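Local coordinates for putative xanthine dehydrogenase YAGS fad-binding subunit (Escherichia coli, PDB 5G5G), which carries the dioxothiomolybdenum centre and pterin cytosine dinucleotide of a periplasmic aldehyde oxidase, where aldehydes are probably oxidised, at residues N210-L224 against L246-A258. Residues are numbered along the deposited sequence; the frame is centred on the assembly and turned at random.
Sequences NQMIDWCRTDLAKTL and LFLRSDALLAALA. With MOS (dioxothiomolybdenum(VI) ion), chain Z.
Q211 lies against L246 at the molybdenum site: its NE2 passes 3.5 Å from L246 CD2 and donates to O1 of the dioxothiomolybdenum ion (3.0 Å, N-H...O 159°). Both methyls of L246 also border O1. S506 O takes a second bond from NE2, while OE1 accepts from G243 N and K245 N, so the amide is gripped at both ends and its rotation fixed. A leucine in place of Q211 would probably leave O1 without this donor and those two backbone N-H groups without their acceptor.

Behind it, N210 OD1 accepts from M212 N in an Asx turn just before helix 213-224. M212 CE packs on L246 CD2 (3.7 Å), and W215 presents its ring edge, through CE3, to L246 O at 3.5 Å. Further along, a water donates to D219 OD2 (2.6 Å) and accepts from L248 N. L248, its CG anti to the backbone N (chi1 -164°), rests CD1 against C216 SG and L220 CB.

Beyond that the contact is aliphatic: L224 and L257 run alongside in opposite directions, their CD2 methyls 3.6 Å apart, and the same L224 methyl also meets L253 CD1. Helical segments 213-224 and 250-258 cross at -52°; the first rests on strand 231-234, the second on strands 194-200 and 111-117.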
loop_
_atom_site.group_PDB
_atom_site.type_symbol
_atom_site.label_atom_id
_atom_site.label_comp_id
_atom_site.label_asym_id
_atom_site.label_seq_id
_atom_site.Cartn_x
_atom_site.Cartn_y
_atom_site.Cartn_z
ATOM N N ASN C 210 -2.527 10.163 -13.324
ATOM C CA ASN C 210 -1.253 10.139 -14.014
ATOM C C ASN C 210 -0.357 11.244 -13.442
ATOM O O ASN C 210 -0.816 12.358 -13.270
ATOM C CB ASN C 210 -1.464 10.281 -15.523
ATOM C CG ASN C 210 -0.226 9.910 -16.321
ATOM O OD1 ASN C 210 0.798 10.564 -16.209
ATOM N ND2 ASN C 210 -0.288 8.823 -17.081
ATOM N N GLN C 211 0.918 10.922 -13.222
ATOM C CA GLN C 211 1.898 11.831 -12.651
ATOM C C GLN C 211 2.441 12.842 -13.689
ATOM O O GLN C 211 3.023 13.875 -13.286
ATOM C CB GLN C 211 3.089 11.031 -12.108
ATOM C CG GLN C 211 2.762 10.057 -10.970
ATOM C CD GLN C 211 3.893 9.168 -10.505
ATOM O OE1 GLN C 211 3.725 7.970 -10.255
ATOM N NE2 GLN C 211 5.084 9.759 -10.401
ATOM N N MET C 212 2.327 12.521 -14.972
ATOM C CA MET C 212 3.060 13.214 -16.061
ATOM C C MET C 212 2.114 13.531 -17.195
ATOM O O MET C 212 1.892 12.704 -18.071
ATOM C CB MET C 212 4.192 12.326 -16.564
ATOM C CG MET C 212 5.278 12.001 -15.556
ATOM S SD MET C 212 6.304 13.490 -15.390
ATOM C CE MET C 212 7.592 12.988 -14.329
ATOM N N ILE C 213 1.482 14.699 -17.127
ATOM C CA ILE C 213 0.328 15.045 -17.964
ATOM C C ILE C 213 0.784 15.094 -19.402
ATOM O O ILE C 213 0.116 14.543 -20.289
ATOM C CB ILE C 213 -0.294 16.402 -17.575
ATOM C CG1 ILE C 213 -0.944 16.351 -16.173
ATOM C CG2 ILE C 213 -1.314 16.907 -18.611
ATOM C CD1 ILE C 213 -2.210 15.476 -16.116
ATOM N N ASP C 214 1.923 15.752 -19.643
ATOM C CA ASP C 214 2.335 15.920 -21.057
ATOM C C ASP C 214 2.766 14.587 -21.682
ATOM O O ASP C 214 2.445 14.326 -22.846
ATOM C CB ASP C 214 3.436 16.964 -21.199
ATOM C CG ASP C 214 3.683 17.343 -22.644
ATOM O OD1 ASP C 214 2.769 17.826 -23.345
ATOM O OD2 ASP C 214 4.849 17.215 -23.040
ATOM N N TRP C 215 3.471 13.739 -20.932
ATOM C CA TRP C 215 3.890 12.428 -21.448
ATOM C C TRP C 215 2.645 11.612 -21.742
ATOM O O TRP C 215 2.590 10.909 -22.748
ATOM C CB TRP C 215 4.683 11.638 -20.424
ATOM C CG TRP C 215 6.076 12.161 -20.160
ATOM C CD1 TRP C 215 6.713 13.212 -20.763
ATOM C CD2 TRP C 215 6.992 11.585 -19.244
ATOM N NE1 TRP C 215 7.996 13.357 -20.203
ATOM C CE2 TRP C 215 8.193 12.332 -19.306
ATOM C CE3 TRP C 215 6.910 10.507 -18.360
ATOM C CZ2 TRP C 215 9.318 11.999 -18.536
ATOM C CZ3 TRP C 215 8.029 10.178 -17.600
ATOM C CH2 TRP C 215 9.198 10.950 -17.662
ATOM N N CYS C 216 1.674 11.678 -20.834
ATOM C CA CYS C 216 0.378 10.943 -21.054
ATOM C C CYS C 216 -0.252 11.349 -22.361
ATOM O O CYS C 216 -0.655 10.509 -23.184
ATOM C CB CYS C 216 -0.575 11.215 -19.890
ATOM S SG CYS C 216 -2.163 10.328 -19.964
ATOM N N ARG C 217 -0.368 12.648 -22.572
ATOM C CA ARG C 217 -0.994 13.151 -23.774
ATOM C C ARG C 217 -0.285 12.662 -25.059
ATOM O O ARG C 217 -0.910 12.157 -26.021
ATOM C CB ARG C 217 -1.006 14.661 -23.731
ATOM C CG ARG C 217 -1.884 15.310 -24.767
ATOM C CD ARG C 217 -1.620 16.782 -24.726
ATOM N NE ARG C 217 -2.198 17.480 -25.832
ATOM C CZ ARG C 217 -1.814 18.677 -26.248
ATOM N NH1 ARG C 217 -0.800 19.305 -25.659
ATOM N NH2 ARG C 217 -2.433 19.227 -27.284
ATOM N N THR C 218 1.040 12.787 -25.062
ATOM C CA THR C 218 1.816 12.396 -26.224
ATOM C C THR C 218 1.727 10.893 -26.480
ATOM O O THR C 218 1.552 10.469 -27.621
ATOM C CB THR C 218 3.275 12.798 -26.064
ATOM O OG1 THR C 218 3.317 14.217 -26.002
ATOM C CG2 THR C 218 4.102 12.314 -27.227
ATOM N N ASP C 219 1.881 10.121 -25.412
ATOM C CA ASP C 219 1.923 8.658 -25.504
ATOM C C ASP C 219 0.567 8.123 -25.872
ATOM O O ASP C 219 0.480 7.145 -26.647
ATOM C CB ASP C 219 2.464 8.027 -24.225
ATOM C CG ASP C 219 3.953 8.363 -24.011
ATOM O OD1 ASP C 219 4.570 8.851 -24.979
ATOM O OD2 ASP C 219 4.526 8.161 -22.922
ATOM N N LEU C 220 -0.481 8.715 -25.321
ATOM C CA LEU C 220 -1.859 8.215 -25.666
ATOM C C LEU C 220 -2.148 8.512 -27.143
ATOM O O LEU C 220 -2.670 7.664 -27.886
ATOM C CB LEU C 220 -2.921 8.859 -24.794
ATOM C CG LEU C 220 -4.351 8.378 -25.033
ATOM C CD1 LEU C 220 -4.449 6.866 -24.987
ATOM C CD2 LEU C 220 -5.292 9.005 -24.027
ATOM N N ALA C 221 -1.814 9.739 -27.556
ATOM C CA ALA C 221 -1.979 10.109 -28.962
ATOM C C ALA C 221 -1.190 9.193 -29.887
ATOM O O ALA C 221 -1.718 8.754 -30.897
ATOM C CB ALA C 221 -1.639 11.577 -29.206
ATOM N N LYS C 222 0.064 8.871 -29.556
ATOM C CA LYS C 222 0.847 7.987 -30.423
ATOM C C LYS C 222 0.269 6.575 -30.482
ATOM O O LYS C 222 0.328 5.905 -31.518
ATOM C CB LYS C 222 2.295 7.916 -29.936
ATOM C CG LYS C 222 3.227 7.118 -30.823
ATOM C CD LYS C 222 4.680 7.300 -30.370
ATOM C CE LYS C 222 5.645 6.232 -30.929
ATOM N NZ LYS C 222 6.270 6.446 -32.253
ATOM N N THR C 223 -0.219 6.093 -29.347
ATOM C CA THR C 223 -0.787 4.757 -29.278
ATOM C C THR C 223 -2.073 4.664 -30.103
ATOM O O THR C 223 -2.295 3.703 -30.886
ATOM C CB THR C 223 -1.069 4.352 -27.808
ATOM O OG1 THR C 223 0.118 4.496 -27.002
ATOM C CG2 THR C 223 -1.509 2.922 -27.745
ATOM N N LEU C 224 -2.936 5.645 -29.942
ATOM C CA LEU C 224 -4.173 5.731 -30.736
ATOM C C LEU C 224 -3.980 6.119 -32.189
ATOM O O LEU C 224 -4.921 5.924 -32.995
ATOM C CB LEU C 224 -5.101 6.774 -30.148
ATOM C CG LEU C 224 -5.653 6.426 -28.740
ATOM C CD1 LEU C 224 -6.452 7.604 -28.195
ATOM C CD2 LEU C 224 -6.505 5.174 -28.835
ATOM N N LEU C 246 3.735 7.133 -13.620
ATOM C CA LEU C 246 4.500 7.939 -14.542
ATOM C C LEU C 246 4.113 7.793 -15.971
ATOM O O LEU C 246 4.352 8.703 -16.747
ATOM C CB LEU C 246 6.003 7.572 -14.501
ATOM C CG LEU C 246 6.764 8.014 -13.270
ATOM C CD1 LEU C 246 8.056 7.248 -13.178
ATOM C CD2 LEU C 246 6.987 9.508 -13.305
ATOM N N PHE C 247 3.595 6.608 -16.356
ATOM C CA PHE C 247 3.400 6.278 -17.731
ATOM C C PHE C 247 1.943 5.929 -18.030
ATOM O O PHE C 247 1.173 5.498 -17.160
ATOM C CB PHE C 247 4.276 5.065 -18.064
ATOM C CG PHE C 247 5.658 5.157 -17.491
ATOM C CD1 PHE C 247 6.485 6.180 -17.867
ATOM C CD2 PHE C 247 6.102 4.224 -16.533
ATOM C CE1 PHE C 247 7.771 6.290 -17.335
ATOM C CE2 PHE C 247 7.380 4.345 -16.002
ATOM C CZ PHE C 247 8.203 5.373 -16.396
ATOM N N LEU C 248 1.596 6.012 -19.283
ATOM C CA LEU C 248 0.322 5.440 -19.779
ATOM C C LEU C 248 0.159 3.959 -19.407
ATOM O O LEU C 248 1.065 3.134 -19.694
ATOM C CB LEU C 248 0.296 5.573 -21.293
ATOM C CG LEU C 248 -1.074 5.394 -21.949
ATOM C CD1 LEU C 248 -1.896 6.632 -21.624
ATOM C CD2 LEU C 248 -0.851 5.235 -23.430
ATOM N N ARG C 249 -1.007 3.607 -18.821
ATOM C CA ARG C 249 -1.325 2.221 -18.501
ATOM C C ARG C 249 -2.636 1.782 -19.237
ATOM O O ARG C 249 -3.267 2.577 -19.938
ATOM C CB ARG C 249 -1.470 2.076 -16.998
ATOM C CG ARG C 249 -0.227 2.485 -16.210
ATOM C CD ARG C 249 0.526 1.291 -15.576
ATOM N NE ARG C 249 1.032 0.405 -16.590
ATOM C CZ ARG C 249 2.186 0.542 -17.242
ATOM N NH1 ARG C 249 3.005 1.556 -16.983
ATOM N NH2 ARG C 249 2.519 -0.332 -18.172
ATOM N N SER C 250 -2.997 0.509 -19.063
ATOM C CA SER C 250 -4.054 -0.129 -19.836
ATOM C C SER C 250 -5.421 0.557 -19.623
ATOM O O SER C 250 -6.267 0.548 -20.523
ATOM C CB SER C 250 -4.129 -1.608 -19.487
ATOM O OG SER C 250 -4.392 -1.813 -18.101
ATOM N N ASP C 251 -5.646 1.103 -18.420
ATOM C CA ASP C 251 -6.945 1.790 -18.148
ATOM C C ASP C 251 -7.240 2.954 -19.134
ATOM O O ASP C 251 -8.375 3.150 -19.583
ATOM C CB ASP C 251 -7.010 2.326 -16.718
ATOM C CG ASP C 251 -5.888 3.334 -16.413
ATOM O OD1 ASP C 251 -4.707 2.980 -16.648
ATOM O OD2 ASP C 251 -6.203 4.480 -15.971
ATOM N N ALA C 252 -6.231 3.778 -19.360
ATOM C CA ALA C 252 -6.320 4.951 -20.213
ATOM C C ALA C 252 -6.548 4.555 -21.679
ATOM O O ALA C 252 -7.425 5.096 -22.366
ATOM C CB ALA C 252 -5.044 5.752 -20.052
ATOM N N LEU C 253 -5.703 3.669 -22.185
ATOM C CA LEU C 253 -5.859 3.186 -23.525
ATOM C C LEU C 253 -7.234 2.567 -23.728
ATOM O O LEU C 253 -7.949 2.914 -24.685
ATOM C CB LEU C 253 -4.786 2.176 -23.897
ATOM C CG LEU C 253 -4.962 1.619 -25.312
ATOM C CD1 LEU C 253 -4.931 2.701 -26.367
ATOM C CD2 LEU C 253 -3.909 0.584 -25.626
ATOM N N LEU C 254 -7.621 1.677 -22.816
ATOM C CA LEU C 254 -8.870 0.920 -23.052
ATOM C C LEU C 254 -10.074 1.834 -22.909
ATOM O O LEU C 254 -11.058 1.706 -23.690
ATOM C CB LEU C 254 -8.946 -0.307 -22.157
ATOM C CG LEU C 254 -7.984 -1.403 -22.678
ATOM C CD1 LEU C 254 -7.826 -2.444 -21.625
ATOM C CD2 LEU C 254 -8.504 -2.099 -23.900
ATOM N N ALA C 255 -10.048 2.774 -21.962
ATOM C CA ALA C 255 -11.148 3.737 -21.855
ATOM C C ALA C 255 -11.348 4.474 -23.159
ATOM O O ALA C 255 -12.479 4.620 -23.666
ATOM C CB ALA C 255 -10.913 4.726 -20.711
ATOM N N ALA C 256 -10.239 4.951 -23.710
ATOM C CA ALA C 256 -10.242 5.715 -24.945
ATOM C C ALA C 256 -10.763 4.905 -26.147
ATOM O O ALA C 256 -11.658 5.346 -26.894
ATOM C CB ALA C 256 -8.855 6.258 -25.236
ATOM N N LEU C 257 -10.220 3.699 -26.317
ATOM C CA LEU C 257 -10.721 2.824 -27.379
ATOM C C LEU C 257 -12.206 2.517 -27.251
ATOM O O LEU C 257 -12.955 2.542 -28.236
ATOM C CB LEU C 257 -9.946 1.509 -27.386
ATOM C CG LEU C 257 -8.497 1.685 -27.811
ATOM C CD1 LEU C 257 -7.786 0.356 -27.622
ATOM C CD2 LEU C 257 -8.425 2.124 -29.256
ATOM N N ALA C 258 -12.615 2.186 -26.031
ATOM C CA ALA C 258 -13.999 1.839 -25.773
ATOM C C ALA C 258 -14.979 2.961 -26.059
ATOM O O ALA C 258 -16.035 2.747 -26.689
ATOM C CB ALA C 258 -14.162 1.352 -24.324
HETATM MO MO MOS Z . 9.266 8.656 -8.902
HETATM S S MOS Z . 9.948 6.478 -9.305
HETATM O O1 MOS Z . 7.861 8.621 -10.007
HETATM O O2 MOS Z . 10.871 9.014 -10.201
HETATM O O HOH W 1 2.377 9.545 -18.529
HETATM O O HOH W 2 3.134 7.874 -20.714
#